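Local structure of GH86A beta-porphyranase (Bacteroides plebeius, 4AW7) at residues Q558-G563 / M581-E586; E371-T376 / G391-A396. The protein hydrolyses the sulfated red-seaweed polysaccharide porphyran at its beta-D-galactose-(1->4)-alpha-L-galactose-6-sulfate linkages, releasing mostly disaccharides. All blocks are in the same frame, centred on the assembly; numbering follows the deposited sequence. Where two conformers were deposited one is given.

Contact 1 (Q558-G563 / M581-E586)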
ATOM      1  N   GLN A 558     -14.584 -22.546  13.610  1.00 12.58           N
ATOM      2  CA  GLN A 558     -15.284 -23.793  13.639  1.00 13.20           C
ATOM      3  C   GLN A 558     -16.596 -23.766  12.840  1.00 13.25           C
ATOM      4  O   GLN A 558     -17.121 -24.809  12.449  1.00 15.24           O
ATOM      5  CB  GLN A 558     -15.445 -24.282  15.112  1.00 13.55           C
ATOM      6  CG  GLN A 558     -14.076 -24.417  15.943  1.00 14.21           C
ATOM      7  CD  GLN A 558     -13.092 -25.391  15.314  1.00 12.67           C
ATOM      8  OE1 GLN A 558     -13.485 -26.274  14.564  1.00 14.74           O
ATOM      9  NE2 GLN A 558     -11.767 -25.230  15.624  1.00 14.53           N
ATOM     10  N   LEU A 559     -17.097 -22.573  12.503  1.00 12.52           N
ATOM     11  CA  LEU A 559     -18.247 -22.442  11.606  1.00 12.34           C
ATOM     12  C   LEU A 559     -17.936 -22.748  10.155  1.00 12.04           C
ATOM     13  O   LEU A 559     -18.827 -22.967   9.348  1.00 13.58           O
ATOM     14  CB  LEU A 559     -18.863 -21.036  11.686  1.00 11.88           C
ATOM     15  CG  LEU A 559     -19.468 -20.656  13.037  1.00 13.67           C
ATOM     16  CD1 LEU A 559     -19.927 -19.188  13.032  1.00 15.51           C
ATOM     17  CD2 LEU A 559     -20.626 -21.585  13.410  1.00 16.14           C
ATOM     18  N   LEU A 560     -16.653 -22.715   9.784  1.00 11.44           N
ATOM     19  CA  LEU A 560     -16.258 -22.987   8.424  1.00 11.21           C
ATOM     20  C   LEU A 560     -16.117 -24.488   8.191  1.00 11.85           C
ATOM     21  O   LEU A 560     -15.643 -25.231   9.050  1.00 14.10           O
ATOM     22  CB  LEU A 560     -14.923 -22.310   8.078  1.00 11.82           C
ATOM     23  CG  LEU A 560     -14.957 -20.799   8.105  1.00 12.15           C
ATOM     24  CD1 LEU A 560     -13.564 -20.240   7.869  1.00 14.09           C
ATOM     25  CD2 LEU A 560     -15.957 -20.242   7.089  1.00 15.00           C
ATOM     26  N   LYS A 561     -16.469 -24.878   6.993  1.00 11.13           N
ATOM     27  CA  LYS A 561     -16.261 -26.244   6.510  1.00 11.50           C
ATOM     28  C   LYS A 561     -15.148 -26.318   5.492  1.00 11.47           C
ATOM     29  O   LYS A 561     -14.804 -25.324   4.828  1.00 12.15           O
ATOM     30  CB  LYS A 561     -17.558 -26.835   5.936  1.00 13.63           C
ATOM     31  CG  LYS A 561     -18.698 -26.897   6.995  1.00 16.49           C
ATOM     32  CD  LYS A 561     -18.261 -27.797   8.217  1.00 18.80           C
ATOM     33  CE  LYS A 561     -19.352 -28.152   9.193  1.00 20.48           C
ATOM     34  NZ  LYS A 561     -18.792 -28.921  10.376  1.00 17.69           N
ATOM     35  N   ASN A 562     -14.601 -27.510   5.289  1.00 11.01           N
ATOM     36  CA  ASN A 562     -13.628 -27.683   4.218  1.00 10.64           C
ATOM     37  C   ASN A 562     -14.315 -27.652   2.859  1.00 10.75           C
ATOM     38  O   ASN A 562     -15.299 -28.357   2.649  1.00 13.53           O
ATOM     39  CB  ASN A 562     -12.892 -29.007   4.413  1.00 10.43           C
ATOM     40  CG  ASN A 562     -12.036 -29.003   5.644  1.00  9.68           C
ATOM     41  OD1 ASN A 562     -11.205 -28.099   5.826  1.00 12.33           O
ATOM     42  ND2 ASN A 562     -12.246 -29.960   6.547  1.00 10.23           N
ATOM     43  N   GLY A 563     -13.822 -26.826   1.953  1.00 12.31           N
ATOM     44  CA  GLY A 563     -14.396 -26.707   0.610  1.00 12.49           C
ATOM     45  C   GLY A 563     -15.328 -25.515   0.519  1.00 12.69           C
ATOM     46  O   GLY A 563     -14.940 -24.354   0.730  1.00 12.43           O
ATOM     47  N   MET A 581     -16.417  -9.173  -0.670  1.00  9.04           N
ATOM     48  CA  MET A 581     -16.549 -10.087   0.473  1.00  9.04           C
ATOM     49  C   MET A 581     -15.412 -11.076   0.374  1.00  9.05           C
ATOM     50  O   MET A 581     -15.304 -11.813  -0.585  1.00  9.70           O
ATOM     51  CB  MET A 581     -17.906 -10.801   0.425  1.00  9.34           C
ATOM     52  CG  MET A 581     -19.099  -9.868   0.608  1.00 10.90           C
ATOM     53  SD  MET A 581     -19.399  -9.422   2.316  1.00 12.71           S
ATOM     54  CE  MET A 581     -20.346 -10.862   2.836  1.00 14.32           C
ATOM     55  N   ILE A 582     -14.570 -11.066   1.412  1.00  8.98           N
ATOM     56  CA  ILE A 582     -13.362 -11.901   1.439  1.00  9.02           C
ATOM     57  C   ILE A 582     -13.325 -12.601   2.794  1.00  8.94           C
ATOM     58  O   ILE A 582     -13.508 -11.961   3.827  1.00 10.13           O
ATOM     59  CB  ILE A 582     -12.095 -11.037   1.249  1.00  9.09           C
ATOM     60  CG1 ILE A 582     -12.115 -10.376  -0.131  1.00  9.87           C
ATOM     61  CG2 ILE A 582     -10.803 -11.878   1.426  1.00 11.03           C
ATOM     62  CD1 ILE A 582     -11.114  -9.247  -0.324  1.00 10.56           C
ATOM     63  N   LEU A 583     -13.087 -13.923   2.796  1.00  9.14           N
ATOM     64  CA  LEU A 583     -12.907 -14.636   4.055  1.00  9.85           C
ATOM     65  C   LEU A 583     -11.413 -14.749   4.360  1.00  9.80           C
ATOM     66  O   LEU A 583     -10.631 -15.149   3.508  1.00 11.92           O
ATOM     67  CB  LEU A 583     -13.523 -16.043   4.027  1.00 11.75           C
ATOM     68  CG  LEU A 583     -15.039 -16.095   4.071  1.00 13.50           C
ATOM     69  CD1 LEU A 583     -15.526 -17.509   3.877  1.00 16.98           C
ATOM     70  CD2 LEU A 583     -15.541 -15.533   5.391  1.00 15.13           C
ATOM     71  N   GLN A 584     -11.040 -14.415   5.589  1.00  9.56           N
ATOM     72  CA  GLN A 584      -9.660 -14.579   6.059  1.00  9.71           C
ATOM     73  C   GLN A 584      -9.661 -15.722   7.073  1.00 10.01           C
ATOM     74  O   GLN A 584     -10.472 -15.718   7.992  1.00 12.23           O
ATOM     75  CB  GLN A 584      -9.123 -13.315   6.702  1.00 11.41           C
ATOM     76  CG  GLN A 584      -7.828 -13.624   7.424  1.00 13.94           C
ATOM     77  CD  GLN A 584      -7.123 -12.420   7.948  1.00 17.00           C
ATOM     78  OE1 GLN A 584      -6.633 -11.621   7.163  1.00 17.29           O
ATOM     79  NE2 GLN A 584      -6.995 -12.309   9.311  1.00 19.26           N
ATOM     80  N   VAL A 585      -8.786 -16.677   6.858  1.00  9.14           N
ATOM     81  CA  VAL A 585      -8.664 -17.847   7.740  1.00  8.99           C
ATOM     82  C   VAL A 585      -7.206 -17.938   8.209  1.00  9.05           C
ATOM     83  O   VAL A 585      -6.296 -17.911   7.392  1.00  9.72           O
ATOM     84  CB  VAL A 585      -9.076 -19.137   7.034  1.00  9.90           C
ATOM     85  CG1 VAL A 585      -9.016 -20.309   7.991  1.00 11.64           C
ATOM     86  CG2 VAL A 585     -10.482 -19.025   6.425  1.00 12.15           C
ATOM     87  N   GLU A 586      -7.025 -17.998   9.517  1.00  8.90           N
ATOM     88  CA  GLU A 586      -5.714 -18.200  10.080  0.50  8.78           C
ATOM     89  C   GLU A 586      -5.720 -19.560  10.764  1.00  9.18           C
ATOM     90  O   GLU A 586      -6.318 -19.754  11.820  1.00  9.70           O
ATOM     91  CB  GLU A 586      -5.430 -17.075  11.013  0.50  9.31           C
ATOM     92  CG  GLU A 586      -5.321 -15.738  10.307  0.50  8.17           C
ATOM     93  CD  GLU A 586      -5.051 -14.655  11.309  0.50  9.09           C
ATOM     94  OE1 GLU A 586      -5.953 -14.342  12.111  0.50 12.02           O
ATOM     95  OE2 GLU A 586      -3.912 -14.172  11.364  0.50 10.40           O
TER

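Contact 2 (E371-T376 / G391-A396)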
ATOM      1  N   GLU A 371      10.942 -13.505  11.002  1.00  8.23           N
ATOM      2  CA  GLU A 371       9.719 -14.231  10.713  1.00  8.33           C
ATOM      3  C   GLU A 371       8.580 -13.667  11.519  1.00  8.01           C
ATOM      4  O   GLU A 371       8.688 -13.417  12.717  1.00  8.49           O
ATOM      5  CB  GLU A 371       9.890 -15.705  11.021  1.00  9.10           C
ATOM      6  CG  GLU A 371      10.826 -16.395   9.997  1.00 13.19           C
ATOM      7  CD  GLU A 371      11.104 -17.834  10.306  1.00 14.04           C
ATOM      8  OE1 GLU A 371      11.566 -18.092  11.423  1.00 15.75           O
ATOM      9  OE2 GLU A 371      10.906 -18.676   9.414  1.00 17.99           O
ATOM     10  N   ARG A 372       7.446 -13.465  10.880  1.00  7.54           N
ATOM     11  CA  ARG A 372       6.246 -13.123  11.597  1.00  7.33           C
ATOM     12  C   ARG A 372       5.962 -14.171  12.659  1.00  7.61           C
ATOM     13  O   ARG A 372       6.151 -15.367  12.424  1.00  8.03           O
ATOM     14  CB  ARG A 372       5.063 -13.052  10.629  1.00  7.59           C
ATOM     15  CG  ARG A 372       5.066 -11.847   9.750  1.00  7.24           C
ATOM     16  CD  ARG A 372       4.098 -12.019   8.599  1.00  7.11           C
ATOM     17  NE  ARG A 372       3.933 -10.779   7.826  1.00  7.24           N
ATOM     18  CZ  ARG A 372       4.791 -10.333   6.917  1.00  6.88           C
ATOM     19  NH1 ARG A 372       5.881 -11.007   6.557  1.00  7.43           N
ATOM     20  NH2 ARG A 372       4.564  -9.165   6.340  1.00  7.01           N
ATOM     21  N   VAL A 373       5.470 -13.698  13.800  1.00  8.14           N
ATOM     22  CA  VAL A 373       4.934 -14.583  14.831  1.00  8.79           C
ATOM     23  C   VAL A 373       3.490 -14.229  15.105  1.00  9.14           C
ATOM     24  O   VAL A 373       3.014 -13.160  14.710  1.00  9.88           O
ATOM     25  CB  VAL A 373       5.770 -14.601  16.129  1.00  8.50           C
ATOM     26  CG1 VAL A 373       7.212 -15.094  15.779  1.00 10.56           C
ATOM     27  CG2 VAL A 373       5.779 -13.228  16.802  1.00 10.99           C
ATOM     28  N   ASP A 374       2.766 -15.127  15.772  1.00  9.12           N
ATOM     29  CA  ASP A 374       1.344 -14.880  15.910  1.00  9.72           C
ATOM     30  C   ASP A 374       1.070 -13.689  16.802  1.00  9.86           C
ATOM     31  O   ASP A 374       1.690 -13.539  17.850  1.00 10.82           O
ATOM     32  CB  ASP A 374       0.590 -16.123  16.370  1.00  9.87           C
ATOM     33  CG  ASP A 374      -0.876 -16.035  16.076  1.00 11.51           C
ATOM     34  OD1 ASP A 374      -1.253 -15.378  15.100  1.00 11.84           O
ATOM     35  OD2 ASP A 374      -1.677 -16.584  16.824  1.00 16.17           O
ATOM     36  N   ILE A 375       0.114 -12.871  16.407  1.00 11.15           N
ATOM     37  CA  ILE A 375      -0.273 -11.710  17.194  1.00 11.61           C
ATOM     38  C   ILE A 375      -1.698 -11.407  16.842  1.00 13.21           C
ATOM     39  O   ILE A 375      -2.077 -11.580  15.703  1.00 16.90           O
ATOM     40  CB  ILE A 375       0.770 -10.451  17.055  1.00 14.74           C
ATOM     41  CG1 ILE A 375       0.405  -9.344  18.060  1.00 14.23           C
ATOM     42  CG2 ILE A 375       0.937  -9.957  15.631  1.00 16.88           C
ATOM     43  CD1 ILE A 375       1.499  -8.254  18.250  1.00 15.48           C
ATOM     44  N   THR A 376      -2.486 -11.005  17.834  1.00 11.35           N
ATOM     45  CA  THR A 376      -3.886 -10.568  17.668  1.00 12.90           C
ATOM     46  C   THR A 376      -4.113  -9.286  18.441  1.00 12.00           C
ATOM     47  O   THR A 376      -3.360  -8.953  19.368  1.00 12.39           O
ATOM     48  CB  THR A 376      -4.854 -11.589  18.203  1.00 15.51           C
ATOM     49  OG1 THR A 376      -4.615 -11.820  19.594  1.00 17.56           O
ATOM     50  CG2 THR A 376      -4.750 -12.870  17.403  1.00 19.44           C
ATOM     51  N   GLY A 391      17.461 -14.314  17.906  1.00 18.43           N
ATOM     52  CA  GLY A 391      17.293 -13.943  19.301  1.00 17.56           C
ATOM     53  C   GLY A 391      16.729 -12.557  19.571  1.00 16.51           C
ATOM     54  O   GLY A 391      16.844 -12.071  20.687  1.00 17.91           O
ATOM     55  N   ARG A 392      16.124 -11.920  18.567  1.00 14.34           N
ATOM     56  CA  ARG A 392      15.513 -10.622  18.759  1.00 13.32           C
ATOM     57  C   ARG A 392      14.021 -10.699  18.376  1.00 11.12           C
ATOM     58  O   ARG A 392      13.649 -11.341  17.389  1.00 11.73           O
ATOM     59  CB  ARG A 392      16.207  -9.599  17.892  1.00 15.57           C
ATOM     60  CG  ARG A 392      17.647  -9.337  18.273  1.00 22.33           C
ATOM     61  CD  ARG A 392      17.746  -8.606  19.611  1.00 29.62           C
ATOM     62  NE  ARG A 392      17.853  -7.180  19.410  1.00 34.98           N
ATOM     63  CZ  ARG A 392      17.854  -6.260  20.369  1.00 39.52           C
ATOM     64  NH1 ARG A 392      17.687  -6.595  21.646  1.00 41.84           N
ATOM     65  NH2 ARG A 392      17.990  -4.974  20.038  1.00 40.99           N
ATOM     66  N   LEU A 393      13.189 -10.074  19.186  1.00 10.48           N
ATOM     67  CA  LEU A 393      11.749  -9.962  18.992  1.00 10.17           C
ATOM     68  C   LEU A 393      11.383  -8.485  18.839  1.00  9.63           C
ATOM     69  O   LEU A 393      11.829  -7.639  19.604  1.00 10.50           O
ATOM     70  CB  LEU A 393      11.039 -10.544  20.207  1.00 11.54           C
ATOM     71  CG  LEU A 393       9.511 -10.567  20.180  1.00 12.84           C
ATOM     72  CD1 LEU A 393       8.947 -11.449  19.053  1.00 13.86           C
ATOM     73  CD2 LEU A 393       8.978 -11.031  21.581  1.00 14.96           C
ATOM     74  N   TYR A 394      10.554  -8.208  17.826  1.00  8.30           N
ATOM     75  CA  TYR A 394      10.040  -6.871  17.529  1.00  8.42           C
ATOM     76  C   TYR A 394       8.535  -6.909  17.617  1.00  8.73           C
ATOM     77  O   TYR A 394       7.917  -7.767  16.986  1.00 10.01           O
ATOM     78  CB  TYR A 394      10.461  -6.390  16.128  1.00  9.41           C
ATOM     79  CG  TYR A 394      11.943  -6.462  15.911  1.00  9.28           C
ATOM     80  CD1 TYR A 394      12.756  -5.407  16.301  1.00 10.94           C
ATOM     81  CD2 TYR A 394      12.540  -7.563  15.313  1.00 10.26           C
ATOM     82  CE1 TYR A 394      14.108  -5.455  16.130  1.00 13.11           C
ATOM     83  CE2 TYR A 394      13.938  -7.605  15.126  1.00 11.93           C
ATOM     84  CZ  TYR A 394      14.706  -6.553  15.582  1.00 13.33           C
ATOM     85  OH  TYR A 394      16.095  -6.629  15.412  1.00 17.77           O
ATOM     86  N   ILE A 395       7.938  -5.999  18.382  1.00  8.69           N
ATOM     87  CA  ILE A 395       6.456  -5.920  18.529  1.00  9.22           C
ATOM     88  C   ILE A 395       6.072  -4.482  18.250  1.00  8.87           C
ATOM     89  O   ILE A 395       6.630  -3.576  18.853  1.00 10.20           O
ATOM     90  CB  ILE A 395       5.983  -6.320  19.932  1.00  9.63           C
ATOM     91  CG1 ILE A 395       6.352  -7.783  20.240  1.00 11.34           C
ATOM     92  CG2 ILE A 395       4.491  -6.101  20.056  1.00 10.88           C
ATOM     93  CD1 ILE A 395       6.234  -8.133  21.751  1.00 13.46           C
ATOM     94  N   ALA A 396       5.162  -4.264  17.287  1.00  8.30           N
ATOM     95  CA  ALA A 396       4.772  -2.926  16.875  1.00  8.32           C
ATOM     96  C   ALA A 396       3.286  -2.712  17.045  1.00  7.82           C
ATOM     97  O   ALA A 396       2.508  -3.619  16.771  1.00  8.60           O
ATOM     98  CB  ALA A 396       5.186  -2.638  15.410  1.00  8.84           C
TER

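Contact 1 (Q558-G563 / M581-E586)
Leu560 divides its two terminal methyls between two residues of the 581-586 strand. Its CD1 meets CG2 of Val585 tip to tip at 3.6 Å, a snug methyl-to-methyl contact, while its CD2 reaches the CD1 of Leu583 more loosely, at 4.2 Å. Leu583 and Val585 are two positions apart and turn their side chains to the same face of the strand, toward Leu560; Gln584 between them points away from it. The torsions explain which branches touch: Leu560 carries CG anti to its carbonyl carbon (chi1 -64°) and spreads its methyls toward the strand, and in Val585 it is CG2 that lies anti to the carbonyl carbon and leads the approach. All three residues are buried, and the meeting is entirely apolar.

These side chains lie between the two sheets of a beta-sandwich. The 558-563 segment is the connection by which the chain leaves strand 546-555, at the edge of one sheet, and enters strand 563-570 of the facing sheet. Strand 577-589, which carries Leu583 and Val585, is an inner strand of the first sheet, so Leu560 fills the interior close to where the chain passes from one layer to the other. The same interior is lined by Ala505, which touches Leu560, and by Val567, Phe495 and Ile498 of the facing sheet, which pack on Leu583. The connection is fixed in turn by polar bonds: Leu559 O accepts from Asn526 ND2, Leu560 O is hydrogen-bonded to Ser500 OG, and Asn562 OD1 takes the backbone N-H of Ser500.

Contact 2 (E371-T376 / G391-A396)
This is an apolar contact between next-but-one strands of a single mixed sheet, made on one face of the strand that separates them. Strand 382-389 pairs antiparallel with both 371-377 and 392-399, so the two strands that flank it run in the same general direction, and their backbones stay well apart: the CA atoms of Ile375 and Ile395 are 9.0 Å from each other. Side chains bridge that distance at two levels. Ile375 reaches with its far end, CG1 being anti to the backbone N (chi1 -172°) and the chain extended beyond it, so that CD1 comes to 4.1 Å from CG2 of Ile395; these two side chains cross obliquely. Two residues earlier on both strands, Val373 CG2 lies 4.3 Å from Leu393 CD1, with Leu393 bringing its end closer than its initial direction suggests. All four residues are buried, and both pairs sit at van der Waals range without crowding. Beneath them Val373 packs on Ala386 and Ile375 on Val384 of the intervening strand, while Val24 of strand 21-25 touches both isoleucines and Leu393 leans on Val462 of strand 454-462.

Contact 2 comes first along the chain and is complete before contact 1 begins. Their centres are 25 Å apart, yet their nearest atoms approach to about 5 Å without touching. They belong to different sheets: contact 2 lies on one face of a mixed sheet, across its strand 382-389, whereas contact 1 lies between the layers of the C-terminal sandwich. Arg504, from a strand of that sandwich, forms a salt bridge with Asp374 of 371-376, and Arg30 is joined to Arg372 through the backbone; in one of its two conformers Glu586 of 581-586 also meets Arg504 and Arg30. Both contacts lie away from the substrate-binding and metal sites, within the beta-rich part that accompanies the catalytic barrel.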